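Local coordinates for protein BsaWI endonuclease (Geobacillus stearothermophilus, PDB 4ZSF) that probably cleaves double-stranded DNA as a calcium-binding restriction endonuclease of the PD-(D/E)XK nuclease family, captured here on DNA in a pre-specific complex, at residues W134-F144 with P178-S189; Q247-D255 with N264-K272. One frame throughout, in Å; residues are numbered along the deposited sequence. Where two conformers were deposited one is given.

Contact 1. Residues W134-F144 with P178-S189. With nucleotides of chain B.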
# COMPACT_ATOMS: atom_id res chain seq x y z
N TRP A 134 -18.81 -5.26 -16.96
CA TRP A 134 -18.61 -5.25 -15.51
C TRP A 134 -17.34 -6.04 -15.12
O TRP A 134 -16.55 -5.61 -14.29
CB TRP A 134 -19.84 -5.83 -14.82
CG TRP A 134 -19.72 -5.80 -13.32
CD1 TRP A 134 -20.00 -4.73 -12.50
CD2 TRP A 134 -19.24 -6.85 -12.46
NE1 TRP A 134 -19.78 -5.08 -11.19
CE2 TRP A 134 -19.30 -6.36 -11.14
CE3 TRP A 134 -18.81 -8.17 -12.69
CZ2 TRP A 134 -18.93 -7.15 -10.03
CZ3 TRP A 134 -18.43 -8.95 -11.59
CH2 TRP A 134 -18.50 -8.43 -10.27
N LEU A 135 -17.14 -7.19 -15.74
CA LEU A 135 -15.95 -7.97 -15.47
C LEU A 135 -14.70 -7.21 -15.90
O LEU A 135 -13.68 -7.28 -15.25
CB LEU A 135 -15.99 -9.32 -16.18
CG LEU A 135 -17.05 -10.26 -15.60
CD1 LEU A 135 -17.31 -11.32 -16.65
CD2 LEU A 135 -16.60 -10.88 -14.22
N LYS A 136 -14.77 -6.53 -17.04
CA LYS A 136 -13.59 -5.77 -17.47
C LYS A 136 -13.22 -4.70 -16.42
O LYS A 136 -12.02 -4.48 -16.20
CB LYS A 136 -13.84 -5.13 -18.85
CG LYS A 136 -13.66 -6.12 -20.02
CD LYS A 136 -14.14 -5.47 -21.37
N GLU A 137 -14.22 -4.09 -15.78
CA GLU A 137 -13.99 -3.11 -14.69
C GLU A 137 -13.38 -3.79 -13.47
O GLU A 137 -12.54 -3.18 -12.81
CB GLU A 137 -15.30 -2.38 -14.21
CG GLU A 137 -15.78 -1.23 -15.12
N GLN A 138 -13.83 -5.01 -13.16
CA GLN A 138 -13.24 -5.68 -11.97
C GLN A 138 -11.77 -6.04 -12.24
O GLN A 138 -10.92 -5.95 -11.36
CB GLN A 138 -14.01 -6.93 -11.60
CG GLN A 138 -15.50 -6.71 -11.49
CD GLN A 138 -15.82 -5.52 -10.60
OE1 GLN A 138 -15.40 -5.46 -9.44
NE2 GLN A 138 -16.51 -4.53 -11.18
N ILE A 139 -11.48 -6.46 -13.47
CA ILE A 139 -10.11 -6.82 -13.88
C ILE A 139 -9.25 -5.56 -13.82
O ILE A 139 -8.13 -5.57 -13.33
CB ILE A 139 -10.11 -7.42 -15.32
CG1 ILE A 139 -10.72 -8.84 -15.29
CG2 ILE A 139 -8.68 -7.39 -15.94
CD1 ILE A 139 -11.07 -9.43 -16.69
N SER A 140 -9.80 -4.46 -14.32
CA SER A 140 -9.07 -3.20 -14.30
C SER A 140 -8.62 -2.82 -12.88
O SER A 140 -7.49 -2.32 -12.68
CB SER A 140 -9.94 -2.06 -14.89
OG SER A 140 -9.17 -0.87 -14.94
N SER A 141 -9.51 -3.00 -11.91
CA SER A 141 -9.23 -2.54 -10.55
C SER A 141 -8.70 -3.65 -9.64
O SER A 141 -8.53 -3.46 -8.44
CB SER A 141 -10.47 -1.89 -9.97
OG SER A 141 -11.50 -2.82 -10.06
N ASN A 142 -8.37 -4.79 -10.26
CA ASN A 142 -7.64 -5.87 -9.57
C ASN A 142 -8.37 -6.35 -8.33
O ASN A 142 -7.79 -6.73 -7.33
CB ASN A 142 -6.21 -5.42 -9.22
CG ASN A 142 -5.41 -5.11 -10.46
OD1 ASN A 142 -5.16 -6.00 -11.28
ND2 ASN A 142 -5.04 -3.85 -10.64
N VAL A 143 -9.68 -6.43 -8.45
CA VAL A 143 -10.54 -6.69 -7.34
C VAL A 143 -10.56 -8.16 -6.89
O VAL A 143 -10.65 -8.44 -5.69
CB VAL A 143 -11.97 -6.23 -7.77
CG1 VAL A 143 -12.90 -6.52 -6.72
CG2 VAL A 143 -11.94 -4.75 -8.06
N PHE A 144 -10.64 -9.07 -7.87
CA PHE A 144 -10.72 -10.52 -7.59
C PHE A 144 -9.47 -11.22 -8.08
O PHE A 144 -8.96 -10.89 -9.13
CB PHE A 144 -11.95 -11.10 -8.27
CG PHE A 144 -13.22 -10.50 -7.73
CD1 PHE A 144 -13.60 -10.76 -6.41
CD2 PHE A 144 -13.96 -9.58 -8.48
CE1 PHE A 144 -14.78 -10.11 -5.86
CE2 PHE A 144 -15.14 -8.99 -7.98
CZ PHE A 144 -15.52 -9.20 -6.66
N PRO A 178 -16.09 -4.84 -2.31
CA PRO A 178 -16.21 -5.33 -3.69
C PRO A 178 -16.90 -6.68 -3.77
O PRO A 178 -17.53 -6.97 -4.78
CB PRO A 178 -14.76 -5.45 -4.16
CG PRO A 178 -13.92 -5.51 -2.90
CD PRO A 178 -14.67 -4.61 -1.94
N SER A 179 -16.79 -7.49 -2.72
CA SER A 179 -17.51 -8.80 -2.76
C SER A 179 -19.03 -8.49 -2.76
O SER A 179 -19.79 -9.10 -3.50
CB SER A 179 -17.14 -9.66 -1.56
OG SER A 179 -18.10 -10.71 -1.44
N MET A 180 -19.45 -7.51 -1.97
CA MET A 180 -20.91 -7.19 -1.91
C MET A 180 -21.40 -6.61 -3.24
O MET A 180 -22.55 -6.86 -3.67
CB MET A 180 -21.20 -6.24 -0.73
CG MET A 180 -21.00 -7.07 0.59
SD MET A 180 -21.24 -6.14 2.07
CE MET A 180 -23.05 -6.16 2.21
N LYS A 181 -20.52 -5.85 -3.90
CA LYS A 181 -20.87 -5.40 -5.24
C LYS A 181 -21.02 -6.56 -6.25
O LYS A 181 -21.91 -6.48 -7.13
CB LYS A 181 -19.82 -4.38 -5.74
CG LYS A 181 -19.88 -3.02 -4.97
CD LYS A 181 -21.30 -2.53 -4.98
CE LYS A 181 -21.43 -1.05 -4.62
NZ LYS A 181 -22.78 -0.55 -5.11
N ALA A 182 -20.19 -7.61 -6.13
CA ALA A 182 -20.30 -8.79 -7.00
C ALA A 182 -21.64 -9.48 -6.73
O ALA A 182 -22.32 -9.92 -7.67
CB ALA A 182 -19.12 -9.75 -6.77
N MET A 183 -22.04 -9.56 -5.45
CA MET A 183 -23.35 -10.18 -5.13
C MET A 183 -24.47 -9.31 -5.69
O MET A 183 -25.47 -9.85 -6.18
CB MET A 183 -23.51 -10.37 -3.59
CG MET A 183 -22.43 -11.33 -3.05
SD MET A 183 -22.78 -11.92 -1.38
CE MET A 183 -22.53 -10.42 -0.45
N GLU A 184 -24.33 -7.99 -5.61
CA GLU A 184 -25.31 -7.10 -6.22
C GLU A 184 -25.42 -7.26 -7.74
O GLU A 184 -26.50 -6.97 -8.32
CB GLU A 184 -24.97 -5.65 -5.94
CG GLU A 184 -25.46 -5.18 -4.66
CD GLU A 184 -25.05 -3.70 -4.48
OE1 GLU A 184 -25.00 -2.95 -5.51
OE2 GLU A 184 -24.75 -3.34 -3.32
N ALA A 185 -24.33 -7.68 -8.35
CA ALA A 185 -24.25 -7.94 -9.80
C ALA A 185 -24.65 -9.34 -10.18
O ALA A 185 -24.55 -9.70 -11.35
CB ALA A 185 -22.83 -7.69 -10.30
N PHE A 186 -25.12 -10.10 -9.20
CA PHE A 186 -25.63 -11.47 -9.37
C PHE A 186 -24.52 -12.39 -9.86
O PHE A 186 -24.72 -13.23 -10.75
CB PHE A 186 -26.84 -11.52 -10.32
CG PHE A 186 -27.98 -10.66 -9.87
CD1 PHE A 186 -28.96 -11.15 -8.97
CD2 PHE A 186 -28.09 -9.36 -10.32
CE1 PHE A 186 -30.01 -10.35 -8.56
CE2 PHE A 186 -29.12 -8.53 -9.88
CZ PHE A 186 -30.13 -9.04 -9.04
N PHE A 187 -23.38 -12.34 -9.16
CA PHE A 187 -22.36 -13.40 -9.28
C PHE A 187 -22.19 -14.09 -7.92
O PHE A 187 -22.35 -13.45 -6.87
CB PHE A 187 -21.02 -12.83 -9.70
CG PHE A 187 -21.02 -12.31 -11.14
CD1 PHE A 187 -21.36 -10.98 -11.42
CD2 PHE A 187 -20.67 -13.16 -12.19
CE1 PHE A 187 -21.36 -10.51 -12.77
CE2 PHE A 187 -20.67 -12.69 -13.51
CZ PHE A 187 -21.01 -11.40 -13.78
N TRP A 188 -21.80 -15.36 -7.98
CA TRP A 188 -21.32 -16.05 -6.75
C TRP A 188 -20.10 -15.33 -6.26
O TRP A 188 -19.18 -15.11 -7.05
CB TRP A 188 -21.01 -17.48 -7.11
CG TRP A 188 -20.78 -18.39 -5.95
CD1 TRP A 188 -21.47 -18.43 -4.75
CD2 TRP A 188 -19.80 -19.44 -5.90
NE1 TRP A 188 -20.98 -19.48 -4.00
CE2 TRP A 188 -19.96 -20.10 -4.68
CE3 TRP A 188 -18.81 -19.89 -6.81
CZ2 TRP A 188 -19.16 -21.21 -4.33
CZ3 TRP A 188 -18.02 -20.97 -6.46
CH2 TRP A 188 -18.17 -21.60 -5.21
N SER A 189 -20.04 -14.98 -4.98
CA SER A 189 -18.88 -14.22 -4.52
C SER A 189 -18.31 -14.91 -3.30
O SER A 189 -18.96 -15.00 -2.26
CB SER A 189 -19.25 -12.76 -4.18
OG SER A 189 -18.08 -12.07 -3.74
P DA B 5 -2.49 0.27 -9.99
OP1 DA B 5 -3.85 -0.04 -10.39
OP2 DA B 5 -2.17 1.33 -9.01
O5' DA B 5 -1.82 -1.01 -9.24
C5' DA B 5 -1.99 -2.27 -9.85
C4' DA B 5 -1.55 -3.37 -8.92
O4' DA B 5 -0.11 -3.38 -8.84
C3' DA B 5 -2.08 -3.25 -7.51
O3' DA B 5 -2.61 -4.52 -7.12
C2' DA B 5 -0.87 -2.84 -6.67
C1' DA B 5 0.32 -3.35 -7.53
N9 DA B 5 1.49 -2.50 -7.56
C8 DA B 5 1.52 -1.12 -7.74
N7 DA B 5 2.74 -0.62 -7.72
C5 DA B 5 3.59 -1.77 -7.62
C6 DA B 5 5.01 -1.95 -7.59
N6 DA B 5 5.93 -0.93 -7.74
N1 DA B 5 5.48 -3.22 -7.46
C2 DA B 5 4.60 -4.24 -7.39
N3 DA B 5 3.26 -4.20 -7.39
C4 DA B 5 2.82 -2.92 -7.55
O HOH W 1 -16.89 -5.35 -7.15
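Trp134 and Phe187 lie almost parallel, their planes only 11° apart, yet they have slid so far past each other that the rings barely overlap. The Trp134 six-membered ring and the Phe187 ring have centroids 4.8 Å apart, and the nearest atoms are Trp134 CE3 and Phe187 CE1, 3.5 Å apart. Two helices of the PD-(D/E)XK nuclease fold meet here, 129-140 and 172-184, each ended by a Schellman motif, with Cys161 of strand 155-165 packed against both Trp134 and Phe144. The indole reaches the second helix because Trp134 turns CG away from its own N (chi1 -177°), beside the carbonyl carbon. Ala185 CB then sits over one face as a CH-pi contact, 4.1 Å from the centroid of the Trp134 six-membered ring, while Ala182 CB meets Trp134 CH2 at 3.8 Å. On the opposite face lies the amide nitrogen of Gln138; this NE2 also donates to Trp134 O, a carbonyl already taken by the backbone N of Gln138. Trp134 O thus takes two donors, and the NE2 bond helps keep the amide against the ring. Replacing Trp134 with an alanine would probably open a gap between the helices, leaving Ala185 and Phe187 without their aromatic partner and the Gln138 amide without the indole face it lies on. Further along, Phe144 presents CZ to Ala182 CB at 3.6 Å, so that this methyl is shared by two aromatic side chains, and the edge of the Phe144 ring meets the carbonyl of Pro178. With Pro178 modelled in two conformers, in one of them a single water joins the two helices by donating one proton to Gln138 OE1 at 2.7 Å and the other to Pro178 O at 2.9 Å.

Contact 2. Residues Q247-D255 with N264-K272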
# COMPACT_ATOMS: atom_id res chain seq x y z
N GLN A 247 -18.29 -28.58 -4.08
CA GLN A 247 -19.72 -28.95 -4.08
C GLN A 247 -20.63 -27.69 -4.13
O GLN A 247 -21.68 -27.68 -4.81
CB GLN A 247 -20.02 -29.86 -2.88
CG GLN A 247 -19.26 -31.20 -2.97
CD GLN A 247 -19.61 -31.94 -4.25
OE1 GLN A 247 -20.78 -32.05 -4.57
NE2 GLN A 247 -18.60 -32.33 -5.03
N HIS A 248 -20.23 -26.60 -3.46
CA HIS A 248 -21.04 -25.38 -3.55
C HIS A 248 -20.94 -24.76 -4.94
O HIS A 248 -21.93 -24.16 -5.42
CB HIS A 248 -20.66 -24.37 -2.46
CG HIS A 248 -20.94 -24.86 -1.06
ND1 HIS A 248 -20.42 -24.25 0.07
CD2 HIS A 248 -21.63 -25.94 -0.62
CE1 HIS A 248 -20.82 -24.90 1.14
NE2 HIS A 248 -21.57 -25.92 0.76
N ALA A 249 -19.77 -24.86 -5.57
CA ALA A 249 -19.65 -24.32 -6.95
C ALA A 249 -20.66 -25.02 -7.88
O ALA A 249 -21.21 -24.38 -8.79
CB ALA A 249 -18.25 -24.51 -7.50
N ARG A 250 -20.86 -26.32 -7.69
CA ARG A 250 -21.86 -27.05 -8.51
C ARG A 250 -23.25 -26.43 -8.40
O ARG A 250 -24.00 -26.25 -9.40
CB ARG A 250 -21.92 -28.52 -8.09
CG ARG A 250 -20.66 -29.29 -8.48
CD ARG A 250 -20.74 -30.70 -7.87
NE ARG A 250 -21.75 -31.49 -8.58
CZ ARG A 250 -22.15 -32.69 -8.19
NH1 ARG A 250 -21.68 -33.20 -7.06
NH2 ARG A 250 -23.04 -33.38 -8.94
N GLU A 251 -23.59 -26.13 -7.14
CA GLU A 251 -24.90 -25.60 -6.86
C GLU A 251 -25.02 -24.15 -7.34
O GLU A 251 -26.07 -23.75 -7.85
CB GLU A 251 -25.23 -25.67 -5.36
CG GLU A 251 -26.71 -25.37 -5.15
CD GLU A 251 -27.14 -25.37 -3.68
OE1 GLU A 251 -26.28 -25.60 -2.78
OE2 GLU A 251 -28.34 -25.13 -3.44
N ALA A 252 -23.98 -23.36 -7.11
CA ALA A 252 -23.95 -21.97 -7.56
C ALA A 252 -24.11 -21.89 -9.09
O ALA A 252 -24.85 -21.03 -9.62
CB ALA A 252 -22.63 -21.31 -7.12
N ALA A 253 -23.39 -22.76 -9.80
CA ALA A 253 -23.42 -22.69 -11.29
C ALA A 253 -24.85 -22.97 -11.78
O ALA A 253 -25.37 -22.28 -12.69
CB ALA A 253 -22.40 -23.66 -11.94
N GLU A 254 -25.47 -23.96 -11.16
CA GLU A 254 -26.83 -24.34 -11.52
C GLU A 254 -27.77 -23.15 -11.34
O GLU A 254 -28.54 -22.79 -12.23
CB GLU A 254 -27.26 -25.53 -10.66
CG GLU A 254 -28.80 -25.72 -10.53
CD GLU A 254 -29.48 -26.14 -11.83
OE1 GLU A 254 -28.80 -26.78 -12.68
OE2 GLU A 254 -30.70 -25.83 -12.00
N ASP A 255 -27.67 -22.53 -10.17
CA ASP A 255 -28.60 -21.44 -9.83
C ASP A 255 -28.27 -20.19 -10.63
O ASP A 255 -29.17 -19.43 -10.94
CB ASP A 255 -28.61 -21.14 -8.35
CG ASP A 255 -29.41 -22.18 -7.55
OD1 ASP A 255 -30.15 -23.05 -8.13
OD2 ASP A 255 -29.30 -22.14 -6.31
N ASN A 264 -28.66 -12.81 -5.39
CA ASN A 264 -28.14 -11.64 -4.65
C ASN A 264 -27.47 -12.17 -3.35
O ASN A 264 -27.21 -13.37 -3.22
CB ASN A 264 -29.24 -10.61 -4.30
CG ASN A 264 -30.27 -11.16 -3.29
OD1 ASN A 264 -30.32 -12.37 -3.01
ND2 ASN A 264 -31.09 -10.27 -2.76
N TYR A 265 -27.24 -11.27 -2.40
CA TYR A 265 -26.53 -11.66 -1.17
C TYR A 265 -27.25 -12.77 -0.37
O TYR A 265 -26.62 -13.43 0.42
CB TYR A 265 -26.28 -10.39 -0.29
CG TYR A 265 -27.54 -9.88 0.36
CD1 TYR A 265 -27.96 -10.40 1.58
CD2 TYR A 265 -28.40 -8.95 -0.29
CE1 TYR A 265 -29.14 -9.96 2.19
CE2 TYR A 265 -29.60 -8.53 0.33
CZ TYR A 265 -29.94 -9.06 1.55
OH TYR A 265 -31.09 -8.68 2.18
N GLU A 266 -28.57 -12.94 -0.56
CA GLU A 266 -29.31 -13.87 0.25
C GLU A 266 -29.01 -15.32 -0.11
O GLU A 266 -29.22 -16.23 0.73
CB GLU A 266 -30.84 -13.64 0.09
CG GLU A 266 -31.26 -12.27 0.55
CD GLU A 266 -32.74 -12.08 0.35
OE1 GLU A 266 -33.52 -12.55 1.22
OE2 GLU A 266 -33.13 -11.45 -0.65
N TRP A 267 -28.52 -15.53 -1.32
CA TRP A 267 -28.28 -16.91 -1.78
C TRP A 267 -27.32 -17.62 -0.81
O TRP A 267 -26.33 -17.05 -0.35
CB TRP A 267 -27.68 -16.93 -3.18
CG TRP A 267 -27.49 -18.34 -3.75
CD1 TRP A 267 -28.41 -19.02 -4.51
CD2 TRP A 267 -26.38 -19.21 -3.57
NE1 TRP A 267 -27.91 -20.28 -4.84
CE2 TRP A 267 -26.65 -20.41 -4.28
CE3 TRP A 267 -25.13 -19.08 -2.91
CZ2 TRP A 267 -25.75 -21.50 -4.34
CZ3 TRP A 267 -24.20 -20.18 -2.97
CH2 TRP A 267 -24.52 -21.35 -3.69
N LYS A 268 -27.62 -18.87 -0.48
CA LYS A 268 -26.69 -19.63 0.33
C LYS A 268 -26.70 -21.09 -0.13
O LYS A 268 -27.76 -21.58 -0.47
CB LYS A 268 -27.11 -19.51 1.82
CG LYS A 268 -26.20 -20.36 2.73
CD LYS A 268 -26.45 -20.08 4.23
CE LYS A 268 -25.81 -21.19 5.16
NZ LYS A 268 -26.23 -21.02 6.59
N ALA A 269 -25.55 -21.77 -0.13
CA ALA A 269 -25.47 -23.14 -0.58
C ALA A 269 -26.23 -24.08 0.35
O ALA A 269 -26.30 -23.82 1.55
CB ALA A 269 -24.01 -23.56 -0.65
N GLY A 270 -26.79 -25.16 -0.21
CA GLY A 270 -27.25 -26.26 0.61
C GLY A 270 -28.59 -26.05 1.27
O GLY A 270 -28.90 -26.78 2.24
N GLN A 271 -29.38 -25.11 0.76
CA GLN A 271 -30.66 -24.75 1.42
C GLN A 271 -31.90 -25.36 0.74
O GLN A 271 -33.04 -25.17 1.22
CB GLN A 271 -30.84 -23.23 1.47
CG GLN A 271 -29.67 -22.50 2.10
CD GLN A 271 -29.38 -23.00 3.52
OE1 GLN A 271 -30.21 -22.81 4.42
NE2 GLN A 271 -28.20 -23.63 3.73
N LYS A 272 -31.69 -26.07 -0.37
CA LYS A 272 -32.84 -26.46 -1.21
C LYS A 272 -33.58 -27.63 -0.57
O LYS A 272 -32.95 -28.57 -0.06
CB LYS A 272 -32.40 -26.83 -2.63
CG LYS A 272 -31.90 -25.66 -3.48
CD LYS A 272 -31.81 -26.12 -4.93
CE LYS A 272 -31.33 -25.03 -5.87
NZ LYS A 272 -29.90 -24.77 -5.61
OXT LYS A 272 -34.83 -27.66 -0.53
O HOH W 2 -29.13 -23.54 -1.68
O HOH W 3 -29.28 -27.17 -1.57
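Glu251 and Trp267 both turn CG away from their backbone N (chi1 -169° and -176°), which carries the carboxylate toward the tail and the indole toward the helix, while Lys272 bends only at its last torsion (chi4 71°) to drop its ammonium between Glu251 and Asp255. These two acids stand one helical turn apart. Lys272 NZ meets Glu251 OE2 at 2.7 Å on the anti lone pair and Asp255 OD2 at 2.8 Å on the syn side, somewhat out of the carboxylate plane, making a salt-bridge network. Asp255 OD2 is gripped a second time: Trp267 NE1 donates to it at 2.7 Å in a nearly straight bond that lies in the indole plane and uses the anti lone pair. The Asp255 carboxylate stands almost perpendicular to that ring, and its other oxygen, OD1, has a salt bridge to Arg259. In the PD-(D/E)XK nuclease fold of this protein, the arrangement is the C-terminal tail folded back along helix 243-258, which precedes it by a short connection. Beyond NE1, the benzene part of the Trp267 indole reaches the helix backbone, with CZ2 3.7 Å from Ala252 CA, and Phe263 stacks on the ring. The other oxygen of Glu251, OE1, accepts from Gly270 N at 2.7 Å through its syn lone pair, so one carboxylate binds both the tail's backbone and its final side chain. Two waters also donate to Glu251 OE2; one of them accepts from Lys272 N. At the start of the helical segment, Ala269 CB rests over one face of His248, 3.4 Å from the imidazole centroid, and His248 ND1 is hydrogen-bonded to Tyr224 OH.

Both segments of contact 1 come earlier in the chain than those of contact 2; the centres of the two contacts are about 17 Å apart. Contact 1 pairs helices 129-140 and 172-184 and runs into strand 188-193 of the six-stranded mixed sheet; contact 2 joins helix 243-258 to the C-terminal tail. Trp188, at the start of that strand, bridges the two: its NE1 is 3.5 Å from Trp267 CZ3, and its CD2 is 3.6 Å from Ala252 CB. Met183 CE also packs on Tyr265 CB. The end of the chain is thereby fitted against the sheet that both contacts border. Asn142 of contact 1 packs on the DNA backbone, with the nearest atom of contact 2 about 20 Å from the nucleic acid.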